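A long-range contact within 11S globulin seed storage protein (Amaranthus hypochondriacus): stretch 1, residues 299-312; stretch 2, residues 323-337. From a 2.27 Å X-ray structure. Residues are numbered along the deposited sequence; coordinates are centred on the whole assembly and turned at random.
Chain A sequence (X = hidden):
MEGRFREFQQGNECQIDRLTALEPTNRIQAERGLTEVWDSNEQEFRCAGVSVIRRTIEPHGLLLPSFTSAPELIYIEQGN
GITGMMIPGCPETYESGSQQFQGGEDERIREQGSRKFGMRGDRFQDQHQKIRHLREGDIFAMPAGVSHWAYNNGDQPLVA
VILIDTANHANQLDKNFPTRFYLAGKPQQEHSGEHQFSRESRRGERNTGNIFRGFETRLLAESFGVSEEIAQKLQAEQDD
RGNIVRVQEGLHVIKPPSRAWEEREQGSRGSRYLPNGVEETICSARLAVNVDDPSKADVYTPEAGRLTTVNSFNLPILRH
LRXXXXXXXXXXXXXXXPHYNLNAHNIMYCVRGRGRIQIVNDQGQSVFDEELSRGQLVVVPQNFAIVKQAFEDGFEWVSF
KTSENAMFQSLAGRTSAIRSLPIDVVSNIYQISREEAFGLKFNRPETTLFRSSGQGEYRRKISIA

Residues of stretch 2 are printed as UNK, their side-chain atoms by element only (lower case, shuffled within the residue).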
# COMPACT_ATOMS: atom_id res chain seq x y z
N VAL A 299 8.79 11.74 -26.82
CA VAL A 299 7.96 11.98 -27.97
C VAL A 299 8.32 13.34 -28.52
O VAL A 299 8.39 14.32 -27.78
CB VAL A 299 6.47 11.95 -27.60
CG1 VAL A 299 5.61 12.17 -28.82
CG2 VAL A 299 6.11 10.62 -26.93
N TYR A 300 8.60 13.37 -29.81
CA TYR A 300 8.55 14.60 -30.58
C TYR A 300 7.75 14.33 -31.85
O TYR A 300 7.80 13.24 -32.41
CB TYR A 300 9.93 15.13 -30.95
CG TYR A 300 9.80 16.22 -31.99
CD1 TYR A 300 10.37 16.10 -33.25
CD2 TYR A 300 9.05 17.37 -31.72
CE1 TYR A 300 10.23 17.10 -34.21
CE2 TYR A 300 8.90 18.36 -32.66
CZ TYR A 300 9.49 18.23 -33.91
OH TYR A 300 9.32 19.24 -34.83
N THR A 301 6.99 15.33 -32.28
CA THR A 301 6.33 15.28 -33.57
C THR A 301 6.49 16.64 -34.20
O THR A 301 6.04 17.64 -33.65
CB THR A 301 4.82 14.88 -33.45
OG1 THR A 301 4.71 13.60 -32.82
CG2 THR A 301 4.18 14.80 -34.83
N PRO A 302 7.19 16.69 -35.35
CA PRO A 302 7.44 17.88 -36.16
C PRO A 302 6.30 18.89 -36.13
O PRO A 302 5.22 18.61 -36.64
CB PRO A 302 7.58 17.29 -37.57
CG PRO A 302 8.23 15.96 -37.33
CD PRO A 302 7.75 15.47 -35.97
N GLU A 303 6.56 20.05 -35.54
CA GLU A 303 5.57 21.12 -35.46
C GLU A 303 4.27 20.65 -34.81
O GLU A 303 3.17 21.10 -35.16
CB GLU A 303 5.31 21.71 -36.84
CG GLU A 303 6.46 22.57 -37.35
CD GLU A 303 6.25 23.05 -38.78
OE1 GLU A 303 5.77 22.25 -39.61
OE2 GLU A 303 6.57 24.23 -39.07
N ALA A 304 4.39 19.74 -33.85
CA ALA A 304 3.28 19.36 -32.99
C ALA A 304 3.71 19.66 -31.56
O ALA A 304 3.02 20.38 -30.84
CB ALA A 304 2.95 17.90 -33.16
N GLY A 305 4.86 19.13 -31.18
CA GLY A 305 5.50 19.42 -29.91
C GLY A 305 6.24 18.22 -29.32
O GLY A 305 6.67 17.31 -30.03
N ARG A 306 6.37 18.21 -28.00
CA ARG A 306 7.06 17.11 -27.34
C ARG A 306 6.50 16.76 -25.97
O ARG A 306 5.79 17.55 -25.30
CB ARG A 306 8.56 17.40 -27.24
CG ARG A 306 8.89 18.62 -26.43
CD ARG A 306 10.34 18.60 -26.02
NE ARG A 306 10.95 19.92 -26.11
CZ ARG A 306 11.02 20.80 -25.11
NH1 ARG A 306 11.60 21.98 -25.30
NH2 ARG A 306 10.52 20.50 -23.91
N LEU A 307 6.84 15.55 -25.54
CA LEU A 307 6.42 15.01 -24.27
C LEU A 307 7.68 14.44 -23.65
O LEU A 307 8.44 13.74 -24.31
CB LEU A 307 5.37 13.94 -24.50
CG LEU A 307 4.58 13.41 -23.33
CD1 LEU A 307 3.76 14.55 -22.69
CD2 LEU A 307 3.70 12.30 -23.82
N THR A 308 7.92 14.76 -22.39
CA THR A 308 9.13 14.31 -21.72
C THR A 308 8.75 13.73 -20.37
O THR A 308 8.14 14.42 -19.55
CB THR A 308 10.11 15.47 -21.51
OG1 THR A 308 10.53 15.96 -22.79
CG2 THR A 308 11.33 15.01 -20.74
N THR A 309 9.08 12.47 -20.15
CA THR A 309 8.66 11.80 -18.93
C THR A 309 9.76 11.72 -17.89
O THR A 309 10.93 11.53 -18.22
CB THR A 309 8.11 10.39 -19.18
OG1 THR A 309 9.18 9.53 -19.58
CG2 THR A 309 7.06 10.41 -20.27
N VAL A 310 9.38 11.91 -16.63
CA VAL A 310 10.26 11.60 -15.52
C VAL A 310 9.64 10.43 -14.78
O VAL A 310 8.53 10.54 -14.23
CB VAL A 310 10.36 12.75 -14.55
CG1 VAL A 310 11.48 12.48 -13.54
CG2 VAL A 310 10.62 14.03 -15.29
N ASN A 311 10.36 9.32 -14.80
CA ASN A 311 9.96 8.13 -14.05
C ASN A 311 11.17 7.49 -13.39
O ASN A 311 12.17 8.15 -13.15
CB ASN A 311 9.21 7.15 -14.94
CG ASN A 311 10.05 6.66 -16.12
OD1 ASN A 311 11.28 6.74 -16.11
ND2 ASN A 311 9.38 6.14 -17.14
N SER A 312 11.06 6.21 -13.07
CA SER A 312 12.04 5.53 -12.25
C SER A 312 13.34 5.22 -12.99
O SER A 312 14.33 4.86 -12.37
CB SER A 312 11.46 4.22 -11.73
OG SER A 312 10.35 4.45 -10.88
N UNK A 323 6.02 8.06 -7.65
CA UNK A 323 5.41 9.11 -8.44
C UNK A 323 6.16 9.18 -9.75
O UNK A 323 7.31 8.69 -9.87
c UNK A 323 3.25 10.33 -6.53
c UNK A 323 5.47 10.44 -7.72
c UNK A 323 4.77 10.39 -6.36
c UNK A 323 5.16 11.54 -5.50
N UNK A 324 5.51 9.79 -10.73
CA UNK A 324 6.18 10.13 -11.96
C UNK A 324 5.68 11.49 -12.41
O UNK A 324 4.86 12.11 -11.74
c UNK A 324 5.98 9.06 -13.03
o UNK A 324 4.71 8.45 -12.91
N UNK A 325 6.20 11.96 -13.53
CA UNK A 325 5.90 13.30 -14.00
C UNK A 325 6.10 13.32 -15.50
O UNK A 325 6.75 12.43 -16.06
c UNK A 325 6.81 14.30 -13.33
N UNK A 326 5.51 14.31 -16.15
CA UNK A 326 5.82 14.59 -17.54
C UNK A 326 5.69 16.07 -17.80
O UNK A 326 4.94 16.78 -17.12
c UNK A 326 4.92 13.82 -18.46
N UNK A 327 6.44 16.55 -18.78
CA UNK A 327 6.21 17.88 -19.29
C UNK A 327 5.82 17.77 -20.75
O UNK A 327 6.37 16.96 -21.50
c UNK A 327 7.77 21.25 -19.15
c UNK A 327 7.30 20.04 -19.93
n UNK A 327 8.53 23.60 -19.52
c UNK A 327 7.44 18.76 -19.14
c UNK A 327 7.72 22.48 -20.05
N UNK A 328 4.84 18.57 -21.14
CA UNK A 328 4.38 18.56 -22.51
C UNK A 328 4.47 19.94 -23.11
O UNK A 328 4.17 20.94 -22.44
N UNK A 329 4.92 20.01 -24.35
CA UNK A 329 4.78 21.24 -25.10
C UNK A 329 3.99 20.98 -26.38
O UNK A 329 4.34 20.11 -27.20
c UNK A 329 6.12 21.97 -25.37
c UNK A 329 6.98 21.95 -24.11
c UNK A 329 6.86 21.35 -26.55
N UNK A 330 2.88 21.69 -26.52
CA UNK A 330 2.15 21.63 -27.76
C UNK A 330 2.38 22.96 -28.41
O UNK A 330 2.28 23.99 -27.76
c UNK A 330 0.66 21.38 -27.54
c UNK A 330 0.60 19.06 -28.47
c UNK A 330 0.24 19.93 -27.28
c UNK A 330 -1.25 19.88 -27.03
N UNK A 331 2.75 22.93 -29.68
CA UNK A 331 2.97 24.14 -30.45
C UNK A 331 1.63 24.64 -30.96
O UNK A 331 0.61 23.98 -30.75
c UNK A 331 3.92 23.85 -31.61
c UNK A 331 7.23 23.71 -29.73
c UNK A 331 5.30 23.42 -31.16
c UNK A 331 7.21 21.94 -31.35
o UNK A 331 9.11 22.24 -29.93
c UNK A 331 5.97 24.10 -30.15
c UNK A 331 7.85 22.63 -30.34
c UNK A 331 5.94 22.33 -31.75
N UNK A 332 1.63 25.78 -31.64
CA UNK A 332 0.37 26.38 -32.10
C UNK A 332 -0.56 25.36 -32.76
O UNK A 332 -0.18 24.65 -33.68
n UNK A 332 0.33 28.69 -38.20
n UNK A 332 0.75 30.86 -37.60
c UNK A 332 1.08 27.37 -34.43
c UNK A 332 0.61 27.63 -32.99
c UNK A 332 0.08 27.91 -35.48
n UNK A 332 0.37 29.27 -35.96
c UNK A 332 0.48 29.61 -37.25
N UNK A 333 -1.79 25.31 -32.25
CA UNK A 333 -2.88 24.47 -32.78
C UNK A 333 -2.62 22.97 -32.77
O UNK A 333 -3.40 22.19 -33.32
n UNK A 333 -3.41 27.08 -35.32
c UNK A 333 -3.30 24.94 -34.18
o UNK A 333 -4.21 26.95 -33.22
c UNK A 333 -3.68 26.41 -34.20
N UNK A 334 -1.54 22.55 -32.13
CA UNK A 334 -1.24 21.14 -32.04
C UNK A 334 -2.08 20.53 -30.94
O UNK A 334 -2.59 21.24 -30.06
c UNK A 334 0.23 20.92 -31.76
N UNK A 335 -2.24 19.22 -31.01
CA UNK A 335 -3.02 18.52 -30.00
C UNK A 335 -2.33 17.24 -29.54
O UNK A 335 -1.52 16.66 -30.26
c UNK A 335 -6.85 17.91 -32.24
c UNK A 335 -4.44 18.21 -30.50
s UNK A 335 -6.33 16.40 -31.42
c UNK A 335 -4.60 16.82 -31.06
N UNK A 336 -2.66 16.84 -28.32
CA UNK A 336 -2.31 15.52 -27.84
C UNK A 336 -3.57 14.69 -28.01
O UNK A 336 -4.62 15.03 -27.49
c UNK A 336 -0.03 12.77 -23.98
c UNK A 336 -1.89 15.59 -26.37
s UNK A 336 -0.57 14.45 -24.28
c UNK A 336 -1.46 14.25 -25.82
N UNK A 337 -3.47 13.61 -28.78
CA UNK A 337 -4.62 12.78 -29.06
C UNK A 337 -5.35 12.38 -27.78
O UNK A 337 -4.75 12.29 -26.71
c UNK A 337 -4.22 11.54 -29.82
O HOH W 1 8.76 18.23 -22.93

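Position 323 carries four carbons, forked at the second, and its CB points away from stretch 1: L323. Position 324 has one carbon, then one oxygen; its CB lies 3.2 Å from V310 O, and its oxygen is hydrogen-bonded elsewhere in the structure. It is S324.

Position 325 has a single carbon, 4.1 Å from V310 CB, on the sheet face shared with V310. This is A325, whose backbone pairs both ways with V310: V310 N to A325 O at 2.7 Å and A325 N to V310 O at 2.8 Å. Position 326 also has one carbon, now on the face of L307 and T309, its CB 4.4 Å from L307 CD1: A326. So small a side chain accompanies a close approach, A326 CA to T309 CA at 4.2 Å.

Position 327 shows four carbons in a row ending in nitrogen, with the end leading away from stretch 1: K327. Its backbone does the pairing, with T308 N to K327 O and K327 N to T308 O both at 2.8 Å. A water accepts from R306 NH2 at 3.0 Å, donates to K327 O at 3.1 Å and lies 2.9 Å from T308 OG1, linking the strands beside that pair.

Position 328 has no side-chain atoms: G328. Its bare CA lies 4.1 Å from L307 CD1 and makes a CA-H...O contact to R306 O at 3.3 Å. Position 329 has one carbon carrying two more, which is V329. Its CG2 sits 3.4 Å from R306 CG, while CG1 lies over one face of the R306 guanidinium.

Position 330, four carbons forked at the second, is L330; its CB points away overall. Position 331 has one carbon, then a six-carbon ring bearing oxygen: Y331. Its CE2 comes 3.4 Å from G305 CA, and Y331 N donates to A304 O at 2.8 Å.

Position 332, three carbons, a nitrogen, then a carbon with two nitrogens, is R332. Position 333, two carbons, the second bearing oxygen and nitrogen, is N333; neither side chain touches stretch 1. Position 334, one carbon 4.3 Å from A304 CB, is A334, closing a type II turn from Y331.

Positions 335 and 336 each have two carbons, sulfur and a carbon, unbranched: M335, pointing away, and M336, whose CE reaches L307 CD2 at 3.8 Å. Position 337, one carbon out of reach, is A337.

The rule is antiparallel pairing at 162°, with hydrogen-bonded pairs alternating with close CA approaches. G305 is demanded where a CB would fall 1.7 Å from V329 O.

Stretch 2 323-337: LSAAKGVLYRNAMMA
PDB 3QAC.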